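Long-range contact in putative D-arabinose 5-phosphate isomerase (Klebsiella pneumoniae subsp. pneumoniae, PDB 3K2V), which probably isomerises D-arabinose 5-phosphate and binds the sugar nucleotide CMP-Kdo through its paired CBS domains: residues L45-R50 with A95-V100. Numbering follows the deposited sequence. Where two conformers were deposited one is given.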
loop_
_atom_site.group_PDB
_atom_site.type_symbol
_atom_site.label_atom_id
_atom_site.label_comp_id
_atom_site.label_asym_id
_atom_site.label_seq_id
_atom_site.Cartn_x
_atom_site.Cartn_y
_atom_site.Cartn_z
ATOM N N LEU A 45 12.718 -15.114 -12.062
ATOM C CA LEU A 45 11.703 -16.151 -11.966
ATOM C C LEU A 45 12.056 -17.228 -10.945
ATOM O O LEU A 45 11.149 -17.829 -10.375
ATOM C CB LEU A 45 11.450 -16.806 -13.329
ATOM C CG LEU A 45 10.278 -17.804 -13.400
ATOM C CD1 LEU A 45 8.978 -17.077 -13.089
ATOM C CD2 LEU A 45 10.229 -18.468 -14.779
ATOM N N GLN A 46 13.344 -17.460 -10.679
ATOM C CA GLN A 46 13.739 -18.460 -9.678
ATOM C C GLN A 46 13.917 -17.882 -8.261
ATOM O O GLN A 46 14.365 -18.587 -7.375
ATOM C CB GLN A 46 15.042 -19.189 -10.088
ATOM C CG GLN A 46 15.130 -19.613 -11.563
ATOM C CD GLN A 46 13.879 -20.308 -12.056
ATOM O OE1 GLN A 46 13.308 -21.143 -11.358
ATOM N NE2 GLN A 46 13.442 -19.960 -13.266
ATOM N N ALA A 47 13.571 -16.619 -8.041
ATOM C CA ALA A 47 13.738 -16.010 -6.712
ATOM C C ALA A 47 12.841 -16.687 -5.677
ATOM O O ALA A 47 11.761 -17.166 -6.001
ATOM C CB ALA A 47 13.423 -14.535 -6.751
ATOM N N THR A 48 13.297 -16.710 -4.433
ATOM C CA THR A 48 12.464 -17.150 -3.331
ATOM C C THR A 48 11.542 -16.000 -2.948
ATOM O O THR A 48 11.783 -14.833 -3.307
ATOM C CB THR A 48 13.287 -17.560 -2.100
ATOM O OG1 THR A 48 13.937 -16.393 -1.572
ATOM C CG2 THR A 48 14.305 -18.643 -2.449
ATOM N N LEU A 49 10.481 -16.317 -2.228
ATOM C CA LEU A 49 9.621 -15.282 -1.674
ATOM C C LEU A 49 10.418 -14.339 -0.775
ATOM O O LEU A 49 10.188 -13.142 -0.829
ATOM C CB LEU A 49 8.475 -15.889 -0.874
ATOM C CG LEU A 49 7.550 -14.965 -0.091
ATOM C CD1 LEU A 49 6.941 -13.828 -0.966
ATOM C CD2 LEU A 49 6.461 -15.816 0.586
ATOM N N ARG A 50 11.325 -14.876 0.056
ATOM C CA ARG A 50 12.156 -14.019 0.915
ATOM C C ARG A 50 13.026 -13.060 0.094
ATOM O O ARG A 50 13.128 -11.900 0.447
ATOM C CB ARG A 50 13.070 -14.813 1.877
ATOM C CG ARG A 50 12.363 -15.680 2.901
ATOM C CD ARG A 50 11.826 -14.946 4.122
ATOM N NE ARG A 50 12.810 -14.183 4.895
ATOM C CZ ARG A 50 13.624 -14.646 5.837
ATOM N NH1 ARG A 50 13.662 -15.909 6.167
ATOM N NH2 ARG A 50 14.437 -13.805 6.451
ATOM N N ALA A 95 8.538 -20.571 0.369
ATOM C CA ALA A 95 7.905 -20.453 -0.956
ATOM C C ALA A 95 8.797 -19.781 -2.019
ATOM O O ALA A 95 9.677 -18.960 -1.704
ATOM C CB ALA A 95 6.577 -19.674 -0.857
ATOM N N SER A 96 8.578 -20.140 -3.273
ATOM C CA SER A 96 9.232 -19.467 -4.384
ATOM C C SER A 96 8.335 -18.316 -4.813
ATOM O O SER A 96 7.134 -18.350 -4.554
ATOM C CB SER A 96 9.428 -20.444 -5.529
ATOM O OG SER A 96 8.216 -20.611 -6.230
ATOM N N ILE A 97 8.903 -17.297 -5.451
ATOM C CA ILE A 97 8.111 -16.177 -5.955
ATOM C C ILE A 97 7.201 -16.608 -7.102
ATOM O O ILE A 97 6.079 -16.127 -7.213
ATOM C CB ILE A 97 8.954 -14.921 -6.331
ATOM C CG1 ILE A 97 8.080 -13.658 -6.315
ATOM C CG2 ILE A 97 9.698 -15.113 -7.702
ATOM C CD1 ILE A 97 7.344 -13.348 -4.993
ATOM N N ALA A 98 7.668 -17.540 -7.908
ATOM C CA ALA A 98 6.931 -18.005 -9.093
ATOM C C ALA A 98 5.587 -18.645 -8.681
ATOM O O ALA A 98 4.605 -18.578 -9.409
ATOM C CB ALA A 98 7.762 -19.053 -9.852
ATOM N N ASP A 99 5.550 -19.231 -7.504
ATOM C CA ASP A 99 4.338 -19.892 -7.067
ATOM C C ASP A 99 3.281 -18.958 -6.479
ATOM O O ASP A 99 2.115 -19.332 -6.421
ATOM C CB ASP A 99 4.708 -20.978 -6.075
ATOM C CG ASP A 99 5.497 -22.103 -6.726
ATOM O OD1 ASP A 99 5.525 -22.234 -8.002
ATOM O OD2 ASP A 99 6.113 -22.854 -5.957
ATOM N N VAL A 100 3.679 -17.766 -6.037
ATOM C CA VAL A 100 2.759 -16.859 -5.364
ATOM C C VAL A 100 2.552 -15.507 -6.045
ATOM O O VAL A 100 1.691 -14.728 -5.626
ATOM C CB VAL A 100 3.148 -16.644 -3.890
ATOM C CG1 VAL A 100 3.151 -17.984 -3.142
ATOM C CG2 VAL A 100 4.509 -15.906 -3.726
HETATM O O HOH W 1 10.609 -18.606 -8.009
HETATM O O HOH W 2 11.145 -17.993 0.572
#
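The backbones of Thr48 and Ser96 pair in a single antiparallel bridge in this pair of CBS domains, a non-hydrogen-bonded pair flanked by two almost straight bonds, Ile97 N to Ala47 O (2.9 Å) and Leu49 N to Ala95 O (2.8 Å). Both bridging residues are also N-caps, so the bridge ties the start of helix 49-59 to that of the short, weakly bonded helical turn 97-100. Thr48 OG1 accepts from Asp51 N; in the conformer given, Ser96 OG accepts a long capping bond from Asp99 N (3.3 Å), tentative because the serine has a second conformer. The side chains that meet across the contact are apolar. Those of Leu49 and Ile97 cross at about a right angle, Leu49 CG and Ile97 CG1 both anti to the backbone N (chi1 174° and -158°), and meet tip to tip, CD1 to CD1 at 4.1 Å, while both also pack on Phe77 of strand 73-78. Leu49 CD2 rests on Ala95 CB, and Ile97 CG2 lies against Ala47 CB. Leu45 CD1 reaches Ala98 CB, packing also on Ile74. On the other subunit, Phe86 packs on Leu49. Two waters extend the backbone link: one joins Ala95 O to Arg50 N, and the other donates to Ala47 O while accepting from Ala98 N at 3.1 Å.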